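Local coordinates for protein purine nucleoside phosphorylase (Thermus thermophilus, PDB 1ODK) that probably catalyses the reversible phosphorolysis of purine nucleosides to the free base and a pentose 1-phosphate, at residues B[107-112]-B[151-156]; B[197-202]-B[222-227]. One frame throughout, in Å; residues are numbered along the deposited sequence.

Contact 1: residues B[107-112]-B[151-156]; sequences QGAVPL and GLVASE
Two neighbouring parallel strands, 108-112 and 152-156, run side by side at 29°, each just past a corner where the chain turns from one part of the curled sheet into another. The close-fitting part is the middle. Val110 is held at both its backbone N and its backbone O: the N reaches Val153 O at 2.9 Å, and the O takes Ser155 N at 3.0 Å, both donors lying in the carbonyl planes. Small residues fit between the strands and their cover. Ala109 CB sits 3.8 Å from Val153 CG2, and helix 182-192 closes that face. On the other face Ala154 CB lies 4.0 Å from Val110 CB; Val175 and Phe178 of the adjoining strand touch Ala154, and Trp170 of helix 164-171 packs on Val110 and Leu112. Gly108 has no side chain, so Leu152 CD2 can rest on its carbonyl group, 3.7 Å from Gly108 C.

Looser are the partly exposed Pro111 and Leu112. Pro111 centres an inverse gamma turn and has no N-H to give; the N-H of Leu112 points off the line to Ser155 O (133° at the hydrogen), although the N lies nearly along the C=O axis. Even so, Leu112 CB comes within 3.2 Å of Ser155 O.

Buried Ser155 OG is hydrogen-bonded to Glu179 and to Ser183 N, so the hydroxyl is satisfied and probably helps to position the Glu179 carboxylate.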
loop_
_atom_site.group_PDB
_atom_site.type_symbol
_atom_site.label_atom_id
_atom_site.label_comp_id
_atom_site.label_asym_id
_atom_site.label_seq_id
_atom_site.Cartn_x
_atom_site.Cartn_y
_atom_site.Cartn_z
ATOM N N GLN B 107 -12.079 7.243 -22.851
ATOM C CA GLN B 107 -11.300 6.136 -23.392
ATOM C C GLN B 107 -10.925 5.192 -22.254
ATOM O O GLN B 107 -10.702 3.995 -22.457
ATOM C CB GLN B 107 -10.037 6.672 -24.077
ATOM C CG GLN B 107 -9.005 5.602 -24.393
ATOM C CD GLN B 107 -7.752 6.170 -25.037
ATOM O OE1 GLN B 107 -7.338 7.290 -24.730
ATOM N NE2 GLN B 107 -7.138 5.395 -25.929
ATOM N N GLY B 108 -10.868 5.745 -21.048
ATOM C CA GLY B 108 -10.535 4.959 -19.876
ATOM C C GLY B 108 -10.778 5.805 -18.641
ATOM O O GLY B 108 -11.033 7.003 -18.753
ATOM N N ALA B 109 -10.704 5.194 -17.464
ATOM C CA ALA B 109 -10.920 5.936 -16.227
ATOM C C ALA B 109 -9.901 5.563 -15.156
ATOM O O ALA B 109 -9.818 4.409 -14.753
ATOM C CB ALA B 109 -12.331 5.683 -15.708
ATOM N N VAL B 110 -9.116 6.540 -14.712
ATOM C CA VAL B 110 -8.131 6.290 -13.660
ATOM C C VAL B 110 -8.949 5.939 -12.420
ATOM O O VAL B 110 -9.805 6.712 -11.998
ATOM C CB VAL B 110 -7.260 7.540 -13.398
ATOM C CG1 VAL B 110 -6.359 7.320 -12.190
ATOM C CG2 VAL B 110 -6.411 7.835 -14.628
ATOM N N PRO B 111 -8.706 4.759 -11.830
ATOM C CA PRO B 111 -9.463 4.353 -10.644
ATOM C C PRO B 111 -8.975 4.917 -9.311
ATOM O O PRO B 111 -8.196 4.277 -8.607
ATOM C CB PRO B 111 -9.384 2.836 -10.702
ATOM C CG PRO B 111 -7.982 2.613 -11.194
ATOM C CD PRO B 111 -7.792 3.683 -12.271
ATOM N N LEU B 112 -9.446 6.112 -8.967
ATOM C CA LEU B 112 -9.069 6.740 -7.703
ATOM C C LEU B 112 -10.152 6.479 -6.657
ATOM O O LEU B 112 -10.197 7.138 -5.618
ATOM C CB LEU B 112 -8.905 8.252 -7.888
ATOM C CG LEU B 112 -7.869 8.725 -8.909
ATOM C CD1 LEU B 112 -7.812 10.247 -8.888
ATOM C CD2 LEU B 112 -6.505 8.133 -8.581
ATOM N N GLY B 151 -10.367 10.687 -24.429
ATOM C CA GLY B 151 -9.257 10.364 -23.556
ATOM C C GLY B 151 -9.635 9.917 -22.161
ATOM O O GLY B 151 -10.746 9.446 -21.908
ATOM N N LEU B 152 -8.689 10.083 -21.247
ATOM C CA LEU B 152 -8.875 9.669 -19.865
ATOM C C LEU B 152 -9.620 10.625 -18.963
ATOM O O LEU B 152 -9.522 11.847 -19.096
ATOM C CB LEU B 152 -7.516 9.413 -19.206
ATOM C CG LEU B 152 -6.653 8.243 -19.664
ATOM C CD1 LEU B 152 -5.311 8.317 -18.937
ATOM C CD2 LEU B 152 -7.369 6.925 -19.375
ATOM N N VAL B 153 -10.363 10.040 -18.029
ATOM C CA VAL B 153 -11.045 10.803 -17.001
ATOM C C VAL B 153 -10.534 10.104 -15.750
ATOM O O VAL B 153 -9.902 9.050 -15.840
ATOM C CB VAL B 153 -12.605 10.691 -17.059
ATOM C CG1 VAL B 153 -13.128 11.331 -18.337
ATOM C CG2 VAL B 153 -13.047 9.233 -16.949
ATOM N N ALA B 154 -10.769 10.696 -14.591
ATOM C CA ALA B 154 -10.360 10.075 -13.343
ATOM C C ALA B 154 -11.624 9.977 -12.502
ATOM O O ALA B 154 -12.334 10.971 -12.340
ATOM C CB ALA B 154 -9.308 10.937 -12.628
ATOM N N SER B 155 -11.917 8.779 -12.005
ATOM C CA SER B 155 -13.086 8.559 -11.160
ATOM C C SER B 155 -12.611 8.643 -9.707
ATOM O O SER B 155 -11.820 7.810 -9.253
ATOM C CB SER B 155 -13.696 7.177 -11.431
ATOM O OG SER B 155 -14.081 7.031 -12.790
ATOM N N GLU B 156 -13.094 9.644 -8.979
ATOM C CA GLU B 156 -12.685 9.833 -7.589
ATOM C C GLU B 156 -13.837 9.658 -6.606
ATOM O O GLU B 156 -15.005 9.629 -7.002
ATOM C CB GLU B 156 -12.092 11.228 -7.420
ATOM C CG GLU B 156 -13.077 12.322 -7.760
ATOM C CD GLU B 156 -12.526 13.699 -7.504
ATOM O OE1 GLU B 156 -13.216 14.679 -7.842
ATOM O OE2 GLU B 156 -11.407 13.796 -6.959
#

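Contact 2: residues B[197-202]-B[222-227]; sequences GAILAV and RRMVEV
A strand of the central sheet and the C-terminal helix that packs on it form this part of the alpha/beta fold of the phosphorylase superfamily. Segment 222-227 of helix 214-233 runs almost antiparallel to segment 197-202 of strand 195-205, at 166°, with the axes 8.0 Å apart at their closest. The contact is carried by alternate strand residues, Ile199 and Ala201, facing Met224 and Val227, which lie one helical turn apart.

Met224 has a chi1 of 148°, away from a staggered value, and its chain, extended at chi2, bends at chi3, so that the sulfur lies along the strand backbone: SD is 3.5 Å from Ile199 O and 3.7 Å from Ala201 N. Its CG meets Ile199 CG2 at 3.8 Å, the two side chains sliding past each other in opposite directions. Ala201 CB is 4.1 Å from Met224 SD, and so short a side chain lets the sulfur come down to the strand backbone. Ile199 sends CG1 anti to its backbone N and stays extended, carrying CD1 to 3.6 Å from Val227 CG1; these two side chains cross at about a right angle. The beta-branched isoleucine thus serves two partners, CG2 for the methionine and CD1 for the valine.

Leu200 points away from the helix, on the other face of the sheet, where it touches Arg87 and Ala91 of the adjoining strand 84-93. Val225 turns its back on the strand and packs on helix 23-33. On the helix's partly exposed side Arg222 NH1 bridges to Glu226 OE2 at 3.1 Å, from above the carboxylate plane, whereas the side chains that meet the strand are apolar. The association rests on burial of apolar side chains and close packing, with no hydrogen bond between the two segments and flexible methionine fitting itself to the strand.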
loop_
_atom_site.group_PDB
_atom_site.type_symbol
_atom_site.label_atom_id
_atom_site.label_comp_id
_atom_site.label_asym_id
_atom_site.label_seq_id
_atom_site.Cartn_x
_atom_site.Cartn_y
_atom_site.Cartn_z
ATOM N N GLY B 197 -19.870 2.121 -21.582
ATOM C CA GLY B 197 -19.232 3.274 -22.175
ATOM C C GLY B 197 -19.605 4.493 -21.362
ATOM O O GLY B 197 -20.493 4.434 -20.507
ATOM N N ALA B 198 -18.921 5.601 -21.614
ATOM C CA ALA B 198 -19.209 6.829 -20.899
ATOM C C ALA B 198 -18.868 8.057 -21.722
ATOM O O ALA B 198 -17.815 8.130 -22.356
ATOM C CB ALA B 198 -18.436 6.863 -19.570
ATOM N N ILE B 199 -19.786 9.013 -21.727
ATOM C CA ILE B 199 -19.562 10.270 -22.409
ATOM C C ILE B 199 -19.936 11.321 -21.370
ATOM O O ILE B 199 -20.918 11.163 -20.640
ATOM C CB ILE B 199 -20.419 10.403 -23.682
ATOM C CG1 ILE B 199 -20.139 11.757 -24.340
ATOM C CG2 ILE B 199 -21.893 10.215 -23.355
ATOM C CD1 ILE B 199 -20.753 11.902 -25.716
ATOM N N LEU B 200 -19.134 12.373 -21.274
ATOM C CA LEU B 200 -19.388 13.407 -20.284
ATOM C C LEU B 200 -19.411 14.798 -20.884
ATOM O O LEU B 200 -18.833 15.045 -21.937
ATOM C CB LEU B 200 -18.302 13.377 -19.201
ATOM C CG LEU B 200 -18.028 12.053 -18.483
ATOM C CD1 LEU B 200 -16.786 12.193 -17.621
ATOM C CD2 LEU B 200 -19.239 11.660 -17.632
ATOM N N ALA B 201 -20.082 15.704 -20.187
ATOM C CA ALA B 201 -20.148 17.098 -20.592
ATOM C C ALA B 201 -19.428 17.865 -19.485
ATOM O O ALA B 201 -19.746 17.697 -18.309
ATOM C CB ALA B 201 -21.600 17.553 -20.694
ATOM N N VAL B 202 -18.445 18.683 -19.852
ATOM C CA VAL B 202 -17.715 19.469 -18.864
ATOM C C VAL B 202 -18.656 20.514 -18.262
ATOM O O VAL B 202 -19.228 21.331 -18.981
ATOM C CB VAL B 202 -16.503 20.185 -19.504
ATOM C CG1 VAL B 202 -15.794 21.042 -18.465
ATOM C CG2 VAL B 202 -15.548 19.163 -20.083
ATOM N N ARG B 222 -27.610 18.095 -23.478
ATOM C CA ARG B 222 -28.441 17.668 -24.601
ATOM C C ARG B 222 -27.594 16.982 -25.671
ATOM O O ARG B 222 -27.978 15.940 -26.203
ATOM C CB ARG B 222 -29.169 18.863 -25.225
ATOM C CG ARG B 222 -30.190 18.469 -26.296
ATOM C CD ARG B 222 -30.580 19.665 -27.155
ATOM N NE ARG B 222 -29.459 20.140 -27.965
ATOM C CZ ARG B 222 -28.924 19.465 -28.980
ATOM N NH1 ARG B 222 -29.406 18.278 -29.323
ATOM N NH2 ARG B 222 -27.898 19.973 -29.648
ATOM N N ARG B 223 -26.443 17.572 -25.980
ATOM C CA ARG B 223 -25.545 17.022 -26.994
ATOM C C ARG B 223 -25.039 15.642 -26.596
ATOM O O ARG B 223 -24.998 14.715 -27.408
ATOM C CB ARG B 223 -24.352 17.954 -27.195
ATOM C CG ARG B 223 -24.713 19.347 -27.686
ATOM C CD ARG B 223 -23.491 20.254 -27.678
ATOM N NE ARG B 223 -23.773 21.550 -28.290
ATOM C CZ ARG B 223 -22.871 22.509 -28.453
ATOM N NH1 ARG B 223 -21.622 22.322 -28.047
ATOM N NH2 ARG B 223 -23.216 23.655 -29.027
ATOM N N MET B 224 -24.642 15.518 -25.336
ATOM C CA MET B 224 -24.133 14.261 -24.813
ATOM C C MET B 224 -25.173 13.131 -24.885
ATOM O O MET B 224 -24.849 12.001 -25.258
ATOM C CB MET B 224 -23.657 14.494 -23.374
ATOM C CG MET B 224 -23.805 13.331 -22.434
ATOM S SD MET B 224 -23.184 13.819 -20.824
ATOM C CE MET B 224 -24.627 14.545 -20.067
ATOM N N VAL B 225 -26.419 13.439 -24.534
ATOM C CA VAL B 225 -27.490 12.443 -24.565
ATOM C C VAL B 225 -27.807 12.004 -25.997
ATOM O O VAL B 225 -28.017 10.818 -26.260
ATOM C CB VAL B 225 -28.775 12.997 -23.900
ATOM C CG1 VAL B 225 -29.929 12.008 -24.068
ATOM C CG2 VAL B 225 -28.513 13.250 -22.413
ATOM N N GLU B 226 -27.843 12.962 -26.919
ATOM C CA GLU B 226 -28.115 12.651 -28.318
ATOM C C GLU B 226 -27.030 11.706 -28.841
ATOM O O GLU B 226 -27.320 10.738 -29.549
ATOM C CB GLU B 226 -28.128 13.932 -29.155
ATOM C CG GLU B 226 -28.439 13.702 -30.628
ATOM C CD GLU B 226 -28.422 14.984 -31.441
ATOM O OE1 GLU B 226 -28.783 14.930 -32.637
ATOM O OE2 GLU B 226 -28.047 16.041 -30.891
ATOM N N VAL B 227 -25.777 11.991 -28.496
ATOM C CA VAL B 227 -24.675 11.140 -28.938
ATOM C C VAL B 227 -24.836 9.737 -28.364
ATOM O O VAL B 227 -24.707 8.743 -29.081
ATOM C CB VAL B 227 -23.303 11.710 -28.498
ATOM C CG1 VAL B 227 -22.208 10.682 -28.739
ATOM C CG2 VAL B 227 -22.993 12.981 -29.285
#

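Both contacts belong to one curled sheet, contact 1 joining two of its strands edge to edge and contact 2 laying a helix on it. Their centres are 16 Å apart, yet they touch: Val153 CG1 packs 3.8 Å from Leu200 CD1, so strand 195-205 has apolar neighbours on its two faces. They also differ in their place in the hexamer. Contact 1 reaches two other subunits, Gln107 bonding to Pro129 and Arg190 of the second and Glu156 to Gln118 of the third, whereas no other chain touches contact 2. Glu179, the partner of Ser155, begins a Glu-Met-Glu sequence that in related phosphorylases helps to bind the nucleoside, so contact 1 probably lies near the active site, contact 2 on the side covered by helix 214-233.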